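Local coordinates for protein POP2 (PDB 1UOC) that has 3'-exoribonuclease activity preferring poly(A) and is a probably catalytic subunit of the yeast CCR4-NOT mRNA deadenylase, represented here by the RNase D domain, at residues Y198-V203 / L256-L261; N39-S44 / D154-I159; D18-N23 / E129-L134. All coordinates share one frame; numbering follows the deposited sequence.

The three contacts all reach the same mixed sheet of one DEDD-type RNase D domain. Contact 2 pairs two neighbouring inner strands of that sheet, which run parallel. Contact 1 lies about 11 Å from it, centre to centre, and touches it. Tyr198 N lies 2.7 Å from Trp158 O, a probable hydrogen bond, and Phe258 CD2 packs 3.6 Å from Ile159 CD1. Contact 3 sits at the other end of the sheet, about 30 Å from contact 1 between centres. Contact 2 holds Ser44, a predicted ligand of the catalytic metal. The side chain of His131 in contact 3 is about 8 Å from that of Glu46, another predicted ligand.

Contact 1. Residues Y198-V203 / L256-L261; sequences YDLNLV and LSFCQL
Helix 247-264 packs here beside an outermost strand of the central sheet of the RNase D fold, where strand 197-199 runs straight into helix 200-207. Leu200 and Phe258 carry the contact. Leu200 CG is anti to the backbone N (chi1 179°), and its two methyls divide the work. CD2 lies against the helix backbone, 3.7 Å from Phe258 N, and also meets Ser257 CB. CD1 touches Leu261 CD2 at 4.0 Å and reaches the edge of the Phe258 ring near its plane. Phe258 CE1 approaches Tyr198 CB at 4.1 Å. The two aromatic rings are oblique, with planes at 43°. Behind Leu200, Asp199 caps the new helix: its OD1 accepts from Leu202 N at 3.3 Å, from above the carboxylate plane. Asp199 OD1 also accepts from His162 N, and Asp199 OD2 from Ala163 N. An alanine at Leu200 would probably open a gap between the two helices and leave Leu261 CD2 and the edge of the Phe258 ring without their methyl partner. Ser257 OG is hydrogen-bonded to Leu253 O of its own helix. The two segments therefore meet through apolar groups, while the polar ends of Asp199 and Ser257 are bonded elsewhere.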
loop_
_atom_site.group_PDB
_atom_site.type_symbol
_atom_site.label_atom_id
_atom_site.label_comp_id
_atom_site.label_asym_id
_atom_site.label_seq_id
_atom_site.Cartn_x
_atom_site.Cartn_y
_atom_site.Cartn_z
ATOM N N TYR A 198 4.824 6.210 -6.265
ATOM C CA TYR A 198 6.158 5.635 -6.159
ATOM C C TYR A 198 6.156 4.227 -5.591
ATOM O O TYR A 198 5.350 3.887 -4.729
ATOM C CB TYR A 198 7.055 6.487 -5.264
ATOM C CG TYR A 198 7.395 7.841 -5.826
ATOM C CD1 TYR A 198 6.496 8.901 -5.736
ATOM C CD2 TYR A 198 8.616 8.058 -6.471
ATOM C CE1 TYR A 198 6.807 10.156 -6.280
ATOM C CE2 TYR A 198 8.934 9.301 -7.014
ATOM C CZ TYR A 198 8.029 10.345 -6.917
ATOM O OH TYR A 198 8.346 11.568 -7.463
ATOM N N ASP A 199 7.059 3.404 -6.101
ATOM C CA ASP A 199 7.218 2.056 -5.586
ATOM C C ASP A 199 8.480 2.198 -4.733
ATOM O O ASP A 199 9.595 2.266 -5.261
ATOM C CB ASP A 199 7.480 1.049 -6.702
ATOM C CG ASP A 199 7.530 -0.367 -6.182
ATOM O OD1 ASP A 199 8.030 -0.558 -5.051
ATOM O OD2 ASP A 199 7.079 -1.288 -6.895
ATOM N N LEU A 200 8.298 2.277 -3.419
ATOM C CA LEU A 200 9.417 2.441 -2.506
ATOM C C LEU A 200 10.431 1.310 -2.651
ATOM O O LEU A 200 11.630 1.525 -2.507
ATOM C CB LEU A 200 8.904 2.515 -1.063
ATOM C CG LEU A 200 9.950 2.673 0.039
ATOM C CD1 LEU A 200 10.882 3.811 -0.296
ATOM C CD2 LEU A 200 9.246 2.915 1.354
ATOM N N ASN A 201 9.943 0.111 -2.935
ATOM C CA ASN A 201 10.805 -1.049 -3.106
ATOM C C ASN A 201 11.788 -0.779 -4.250
ATOM O O ASN A 201 12.989 -1.040 -4.157
ATOM C CB ASN A 201 9.932 -2.273 -3.414
ATOM C CG ASN A 201 10.746 -3.491 -3.789
ATOM O OD1 ASN A 201 11.357 -3.537 -4.855
ATOM N ND2 ASN A 201 10.769 -4.483 -2.909
ATOM N N LEU A 202 11.265 -0.238 -5.337
ATOM C CA LEU A 202 12.087 0.081 -6.486
ATOM C C LEU A 202 13.070 1.225 -6.184
ATOM O O LEU A 202 14.245 1.140 -6.535
ATOM C CB LEU A 202 11.169 0.409 -7.664
ATOM C CG LEU A 202 11.785 0.799 -8.998
ATOM C CD1 LEU A 202 12.069 2.277 -8.977
ATOM C CD2 LEU A 202 13.044 -0.014 -9.272
ATOM N N VAL A 203 12.609 2.284 -5.528
ATOM C CA VAL A 203 13.495 3.396 -5.205
ATOM C C VAL A 203 14.667 2.907 -4.347
ATOM O O VAL A 203 15.817 3.312 -4.553
ATOM C CB VAL A 203 12.751 4.517 -4.427
ATOM C CG1 VAL A 203 13.732 5.606 -4.005
ATOM C CG2 VAL A 203 11.660 5.123 -5.286
ATOM N N LEU A 256 6.314 5.863 6.605
ATOM C CA LEU A 256 7.326 6.400 7.520
ATOM C C LEU A 256 8.686 6.284 6.851
ATOM O O LEU A 256 9.489 7.216 6.853
ATOM C CB LEU A 256 7.331 5.578 8.815
ATOM C CG LEU A 256 6.863 6.140 10.157
ATOM C CD1 LEU A 256 5.966 7.346 9.968
ATOM C CD2 LEU A 256 6.161 5.011 10.923
ATOM N N SER A 257 8.932 5.113 6.275
ATOM C CA SER A 257 10.184 4.844 5.598
ATOM C C SER A 257 10.358 5.730 4.373
ATOM O O SER A 257 11.428 6.286 4.160
ATOM C CB SER A 257 10.268 3.363 5.206
ATOM O OG SER A 257 10.321 2.544 6.365
ATOM N N PHE A 258 9.307 5.873 3.573
ATOM C CA PHE A 258 9.402 6.713 2.385
ATOM C C PHE A 258 9.780 8.146 2.741
ATOM O O PHE A 258 10.708 8.715 2.177
ATOM C CB PHE A 258 8.072 6.750 1.623
ATOM C CG PHE A 258 8.111 7.625 0.421
ATOM C CD1 PHE A 258 8.681 7.169 -0.766
ATOM C CD2 PHE A 258 7.657 8.939 0.488
ATOM C CE1 PHE A 258 8.806 8.019 -1.871
ATOM C CE2 PHE A 258 7.777 9.795 -0.605
ATOM C CZ PHE A 258 8.356 9.332 -1.792
ATOM N N CYS A 259 9.032 8.735 3.663
ATOM C CA CYS A 259 9.279 10.107 4.050
ATOM C C CYS A 259 10.634 10.336 4.737
ATOM O O CYS A 259 11.239 11.395 4.573
ATOM C CB CYS A 259 8.124 10.595 4.929
ATOM S SG CYS A 259 6.556 10.706 4.034
ATOM N N GLN A 260 11.108 9.354 5.495
ATOM C CA GLN A 260 12.390 9.489 6.172
ATOM C C GLN A 260 13.525 9.292 5.173
ATOM O O GLN A 260 14.472 10.084 5.131
ATOM C CB GLN A 260 12.513 8.469 7.298
ATOM C CG GLN A 260 13.772 8.651 8.119
ATOM C CD GLN A 260 13.681 9.834 9.070
ATOM O OE1 GLN A 260 13.070 10.861 8.759
ATOM N NE2 GLN A 260 14.301 9.698 10.238
ATOM N N LEU A 261 13.434 8.232 4.372
ATOM C CA LEU A 261 14.460 7.969 3.369
ATOM C C LEU A 261 14.563 9.190 2.460
ATOM O O LEU A 261 15.655 9.633 2.111
ATOM C CB LEU A 261 14.103 6.734 2.531
ATOM C CG LEU A 261 15.113 6.306 1.452
ATOM C CD1 LEU A 261 16.455 5.971 2.098
ATOM C CD2 LEU A 261 14.578 5.095 0.693
#

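Contact 2. Residues N39-S44 / D154-I159; sequences NHVSIS and DSVTWI
Asn39 O and Thr157 N open a parallel pairing of two neighbouring inner strands of the RNase D-type sheet. Strand 40-48 runs beside strand 157-160, and the short axes lie 28° apart. Four backbone hydrogen bonds join them: Thr157 N to Asn39 O, Val41 N to Thr157 O, Ile159 N to Val41 O, and Ile43 N to Ile159 O. The shortest is Ile159 N to Val41 O, at 2.7 Å. CA-H...O contacts accompany them, as from Ser42 CA to Ile159 O at 3.2 Å. On the other side of strand 40-48, Asn39 and His40 both face Ser86 and form a classic beta bulge.

Ring contacts follow on both faces of the sheet. On the face of His40 and Ser42, His40 CG is anti to the carbonyl carbon (chi1 -82°), and the ring lies alongside Thr157. Thr157 CB sits over the centre of the imidazole, 3.9 Å from the ring centroid. His40 ND1 donates to Asn39 OD1 at 3.0 Å, with the acceptor in the ring plane; this should restrain the imidazole's rotation. On the face of Val41, Val41 CG1 lies over the six-membered ring of Trp158, 4.2 Å from its centroid. Ile43 CB meets the edge of the same ring. Trp158 NE1 is hydrogen-bonded to Leu150 O, which should hold the indole in place.

Val41 CG2 packs on Val156 CG1. Ser42 OG bonds to Ser251 O of helix 247-264, tying the strand to the helix that carries Gln250. Ser44, at the end of the segment, is a predicted ligand of the catalytic metal. At the start of the pairing a water donates to Ser155 O at 2.7 Å and is hydrogen-bonded to Thr157 OG1 at 2.8 Å.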
loop_
_atom_site.group_PDB
_atom_site.type_symbol
_atom_site.label_atom_id
_atom_site.label_comp_id
_atom_site.label_asym_id
_atom_site.label_seq_id
_atom_site.Cartn_x
_atom_site.Cartn_y
_atom_site.Cartn_z
ATOM N N ASN A 39 -1.478 14.646 1.981
ATOM C CA ASN A 39 -1.621 14.171 0.610
ATOM C C ASN A 39 -0.734 13.027 0.140
ATOM O O ASN A 39 -0.704 12.723 -1.056
ATOM C CB ASN A 39 -1.525 15.359 -0.374
ATOM C CG ASN A 39 -0.186 16.117 -0.290
ATOM O OD1 ASN A 39 0.805 15.609 0.237
ATOM N ND2 ASN A 39 -0.159 17.339 -0.834
ATOM N N HIS A 40 -0.001 12.405 1.058
ATOM C CA HIS A 40 0.831 11.245 0.715
ATOM C C HIS A 40 0.098 10.035 1.309
ATOM O O HIS A 40 -0.189 9.994 2.504
ATOM C CB HIS A 40 2.243 11.371 1.309
ATOM C CG HIS A 40 3.173 12.216 0.490
ATOM N ND1 HIS A 40 2.899 13.530 0.164
ATOM C CD2 HIS A 40 4.361 11.924 -0.092
ATOM C CE1 HIS A 40 3.878 14.005 -0.588
ATOM N NE2 HIS A 40 4.777 13.052 -0.761
ATOM N N VAL A 41 -0.213 9.065 0.458
ATOM C CA VAL A 41 -0.954 7.874 0.858
ATOM C C VAL A 41 -0.194 6.583 0.545
ATOM O O VAL A 41 0.200 6.350 -0.601
ATOM C CB VAL A 41 -2.293 7.789 0.088
ATOM C CG1 VAL A 41 -3.230 6.770 0.739
ATOM C CG2 VAL A 41 -2.930 9.161 0.028
ATOM N N SER A 42 -0.002 5.741 1.554
ATOM C CA SER A 42 0.675 4.462 1.344
ATOM C C SER A 42 -0.401 3.383 1.399
ATOM O O SER A 42 -1.428 3.552 2.063
ATOM C CB SER A 42 1.694 4.204 2.442
ATOM O OG SER A 42 1.030 4.137 3.689
ATOM N N ILE A 43 -0.170 2.287 0.693
ATOM C CA ILE A 43 -1.123 1.191 0.678
ATOM C C ILE A 43 -0.447 -0.166 0.828
ATOM O O ILE A 43 0.656 -0.390 0.334
ATOM C CB ILE A 43 -1.959 1.188 -0.622
ATOM C CG1 ILE A 43 -2.891 -0.027 -0.633
ATOM C CG2 ILE A 43 -1.035 1.201 -1.844
ATOM C CD1 ILE A 43 -3.701 -0.159 -1.891
ATOM N N SER A 44 -1.125 -1.069 1.517
ATOM C CA SER A 44 -0.628 -2.418 1.725
ATOM C C SER A 44 -1.829 -3.354 1.643
ATOM O O SER A 44 -2.971 -2.952 1.900
ATOM C CB SER A 44 0.048 -2.545 3.083
ATOM O OG SER A 44 0.740 -3.777 3.147
ATOM N N ASP A 154 -3.181 14.432 -9.273
ATOM C CA ASP A 154 -1.734 14.485 -9.130
ATOM C C ASP A 154 -1.212 15.253 -7.911
ATOM O O ASP A 154 -0.005 15.278 -7.668
ATOM C CB ASP A 154 -1.101 15.025 -10.421
ATOM C CG ASP A 154 -1.271 16.523 -10.591
ATOM O OD1 ASP A 154 -2.383 17.050 -10.383
ATOM O OD2 ASP A 154 -0.274 17.180 -10.953
ATOM N N SER A 155 -2.095 15.875 -7.134
ATOM C CA SER A 155 -1.610 16.571 -5.943
ATOM C C SER A 155 -1.498 15.551 -4.808
ATOM O O SER A 155 -1.047 15.867 -3.713
ATOM C CB SER A 155 -2.538 17.732 -5.543
ATOM O OG SER A 155 -3.834 17.286 -5.196
ATOM N N VAL A 156 -1.920 14.323 -5.102
ATOM C CA VAL A 156 -1.868 13.212 -4.164
ATOM C C VAL A 156 -0.789 12.250 -4.666
ATOM O O VAL A 156 -0.791 11.835 -5.829
ATOM C CB VAL A 156 -3.229 12.466 -4.082
ATOM C CG1 VAL A 156 -3.082 11.191 -3.257
ATOM C CG2 VAL A 156 -4.276 13.358 -3.451
ATOM N N THR A 157 0.125 11.898 -3.772
ATOM C CA THR A 157 1.230 11.002 -4.087
ATOM C C THR A 157 1.005 9.634 -3.447
ATOM O O THR A 157 0.908 9.519 -2.227
ATOM C CB THR A 157 2.553 11.590 -3.554
ATOM O OG1 THR A 157 2.787 12.863 -4.167
ATOM C CG2 THR A 157 3.720 10.668 -3.844
ATOM N N TRP A 158 0.910 8.592 -4.264
ATOM C CA TRP A 158 0.716 7.246 -3.724
ATOM C C TRP A 158 2.050 6.566 -3.506
ATOM O O TRP A 158 2.962 6.699 -4.315
ATOM C CB TRP A 158 -0.142 6.389 -4.656
ATOM C CG TRP A 158 -1.621 6.666 -4.565
ATOM C CD1 TRP A 158 -2.325 7.627 -5.230
ATOM C CD2 TRP A 158 -2.575 5.942 -3.785
ATOM N NE1 TRP A 158 -3.662 7.544 -4.917
ATOM C CE2 TRP A 158 -3.842 6.517 -4.029
ATOM C CE3 TRP A 158 -2.482 4.859 -2.899
ATOM C CZ2 TRP A 158 -5.013 6.048 -3.417
ATOM C CZ3 TRP A 158 -3.653 4.386 -2.281
ATOM C CH2 TRP A 158 -4.899 4.983 -2.545
ATOM N N ILE A 159 2.156 5.835 -2.404
ATOM C CA ILE A 159 3.377 5.118 -2.030
ATOM C C ILE A 159 3.043 3.636 -1.952
ATOM O O ILE A 159 2.074 3.250 -1.296
ATOM C CB ILE A 159 3.900 5.581 -0.650
ATOM C CG1 ILE A 159 4.120 7.094 -0.661
ATOM C CG2 ILE A 159 5.197 4.842 -0.295
ATOM C CD1 ILE A 159 5.167 7.558 -1.665
HETATM O O HOH W 1 1.342 14.843 -2.815
#

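Contact 3. Residues D18-N23 / E129-L134; sequences DVWKSN and EKHENL
Leu134 O, on helix 128-134, accepts from Lys21 N at 2.8 Å, and the bond is nearly straight. It ties the turn after strand 17-19, an outermost strand of the central RNase D sheet, to this surface helix. The same oxygen lies 3.5 Å from Trp20 CB and in the plane of the indole, at its edge.

Trp20 gives the largest share of the contact. Its CG is anti to the carbonyl carbon, beside the backbone N (chi1 -57°). The six-membered ring reaches over to the helix. There CZ3 meets Lys130 O at 3.5 Å and CH2 meets Lys130 CB at 3.6 Å. The Lys130 chain crosses the indole obliquely and then leads away. Leu134 CB packs on Trp20 CE3. Beyond them, the edge of Trp20 points at the face of the His131 imidazole in a T-shaped pair, with planes at 64°. Trp20 CZ3 stands over the centre of that ring. His131 ND1 is bonded to Phe104 O, which should help to hold the imidazole in place for the indole.

The turn that presents Trp20 is braced by Asn23, which bonds at both ends of its amide. Its ND2 donates to Asp18 O at 3.0 Å, on a lone pair of Asp18 O, in its carbonyl plane. Asn23 OD1 in turn accepts from Trp20 N at 2.8 Å, in an almost straight bond of 178°.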
loop_
_atom_site.group_PDB
_atom_site.type_symbol
_atom_site.label_atom_id
_atom_site.label_comp_id
_atom_site.label_asym_id
_atom_site.label_seq_id
_atom_site.Cartn_x
_atom_site.Cartn_y
_atom_site.Cartn_z
ATOM N N ASP A 18 -8.804 0.299 13.247
ATOM C CA ASP A 18 -9.407 -0.827 12.563
ATOM C C ASP A 18 -10.734 -0.360 11.996
ATOM O O ASP A 18 -11.470 0.390 12.648
ATOM C CB ASP A 18 -9.652 -1.985 13.527
ATOM C CG ASP A 18 -8.558 -3.024 13.475
ATOM O OD1 ASP A 18 -8.395 -3.675 12.418
ATOM O OD2 ASP A 18 -7.855 -3.191 14.492
ATOM N N VAL A 19 -11.024 -0.784 10.774
ATOM C CA VAL A 19 -12.267 -0.413 10.126
ATOM C C VAL A 19 -13.025 -1.683 9.753
ATOM O O VAL A 19 -12.443 -2.641 9.234
ATOM C CB VAL A 19 -12.012 0.431 8.848
ATOM C CG1 VAL A 19 -13.319 1.031 8.345
ATOM C CG2 VAL A 19 -11.002 1.541 9.139
ATOM N N TRP A 20 -14.321 -1.681 10.060
ATOM C CA TRP A 20 -15.220 -2.786 9.764
ATOM C C TRP A 20 -16.410 -2.136 9.084
ATOM O O TRP A 20 -16.357 -0.951 8.781
ATOM C CB TRP A 20 -15.651 -3.506 11.054
ATOM C CG TRP A 20 -14.482 -4.016 11.838
ATOM C CD1 TRP A 20 -13.752 -3.322 12.761
ATOM C CD2 TRP A 20 -13.831 -5.284 11.687
ATOM N NE1 TRP A 20 -12.688 -4.073 13.189
ATOM C CE2 TRP A 20 -12.709 -5.280 12.546
ATOM C CE3 TRP A 20 -14.082 -6.414 10.908
ATOM C CZ2 TRP A 20 -11.840 -6.365 12.650
ATOM C CZ3 TRP A 20 -13.219 -7.501 11.008
ATOM C CH2 TRP A 20 -12.107 -7.466 11.874
ATOM N N LYS A 21 -17.470 -2.894 8.831
ATOM C CA LYS A 21 -18.644 -2.339 8.168
ATOM C C LYS A 21 -19.279 -1.213 8.990
ATOM O O LYS A 21 -19.804 -0.248 8.434
ATOM C CB LYS A 21 -19.677 -3.446 7.911
ATOM C CG LYS A 21 -20.878 -3.016 7.066
ATOM C CD LYS A 21 -21.828 -4.194 6.798
ATOM C CE LYS A 21 -23.083 -3.755 6.020
ATOM N NZ LYS A 21 -22.788 -3.300 4.620
ATOM N N SER A 22 -19.211 -1.332 10.313
ATOM C CA SER A 22 -19.796 -0.333 11.208
ATOM C C SER A 22 -19.209 1.082 11.114
ATOM O O SER A 22 -19.957 2.049 11.172
ATOM C CB SER A 22 -19.719 -0.813 12.663
ATOM O OG SER A 22 -18.374 -1.027 13.063
ATOM N N ASN A 23 -17.890 1.216 10.970
ATOM C CA ASN A 23 -17.288 2.549 10.892
ATOM C C ASN A 23 -16.670 2.901 9.539
ATOM O O ASN A 23 -15.938 3.880 9.425
ATOM C CB ASN A 23 -16.250 2.721 12.003
ATOM C CG ASN A 23 -15.139 1.699 11.926
ATOM O OD1 ASN A 23 -15.323 0.616 11.373
ATOM N ND2 ASN A 23 -13.978 2.032 12.498
ATOM N N GLU A 129 -13.983 -14.875 12.445
ATOM C CA GLU A 129 -15.374 -14.653 12.814
ATOM C C GLU A 129 -15.774 -13.183 12.702
ATOM O O GLU A 129 -16.918 -12.859 12.388
ATOM C CB GLU A 129 -15.647 -15.162 14.226
ATOM C CG GLU A 129 -17.134 -15.239 14.523
ATOM C CD GLU A 129 -17.456 -16.002 15.786
ATOM O OE1 GLU A 129 -18.557 -16.588 15.842
ATOM O OE2 GLU A 129 -16.622 -16.011 16.721
ATOM N N LYS A 130 -14.828 -12.294 12.972
ATOM C CA LYS A 130 -15.090 -10.869 12.872
ATOM C C LYS A 130 -15.248 -10.491 11.400
ATOM O O LYS A 130 -16.039 -9.617 11.057
ATOM C CB LYS A 130 -13.933 -10.074 13.488
ATOM C CG LYS A 130 -13.797 -10.209 14.994
ATOM C CD LYS A 130 -12.684 -9.303 15.484
ATOM C CE LYS A 130 -12.604 -9.269 17.003
ATOM N NZ LYS A 130 -11.383 -8.532 17.454
ATOM N N HIS A 131 -14.494 -11.163 10.533
ATOM C CA HIS A 131 -14.538 -10.887 9.100
ATOM C C HIS A 131 -15.841 -11.349 8.479
ATOM O O HIS A 131 -16.381 -10.709 7.571
ATOM C CB HIS A 131 -13.353 -11.554 8.403
ATOM C CG HIS A 131 -12.075 -10.785 8.529
ATOM N ND1 HIS A 131 -11.720 -9.785 7.647
ATOM C CD2 HIS A 131 -11.092 -10.830 9.459
ATOM C CE1 HIS A 131 -10.577 -9.248 8.031
ATOM N NE2 HIS A 131 -10.174 -9.862 9.130
ATOM N N GLU A 132 -16.341 -12.469 8.983
ATOM C CA GLU A 132 -17.585 -13.045 8.509
ATOM C C GLU A 132 -18.788 -12.186 8.892
ATOM O O GLU A 132 -19.690 -11.982 8.087
ATOM C CB GLU A 132 -17.756 -14.461 9.083
ATOM C CG GLU A 132 -19.195 -14.967 9.065
ATOM C CD GLU A 132 -19.369 -16.314 9.753
ATOM O OE1 GLU A 132 -18.832 -16.498 10.868
ATOM O OE2 GLU A 132 -20.061 -17.186 9.181
ATOM N N ASN A 133 -18.798 -11.672 10.113
ATOM C CA ASN A 133 -19.942 -10.888 10.563
ATOM C C ASN A 133 -19.830 -9.372 10.489
ATOM O O ASN A 133 -20.847 -8.684 10.524
ATOM C CB ASN A 133 -20.313 -11.280 11.997
ATOM C CG ASN A 133 -20.590 -12.759 12.141
ATOM O OD1 ASN A 133 -21.289 -13.360 11.320
ATOM N ND2 ASN A 133 -20.052 -13.357 13.199
ATOM N N LEU A 134 -18.619 -8.840 10.399
ATOM C CA LEU A 134 -18.479 -7.391 10.342
ATOM C C LEU A 134 -17.586 -6.914 9.208
ATOM O O LEU A 134 -17.382 -5.718 9.041
ATOM C CB LEU A 134 -17.944 -6.876 11.675
ATOM C CG LEU A 134 -18.802 -7.253 12.888
ATOM C CD1 LEU A 134 -18.204 -6.665 14.129
ATOM C CD2 LEU A 134 -20.224 -6.754 12.704
#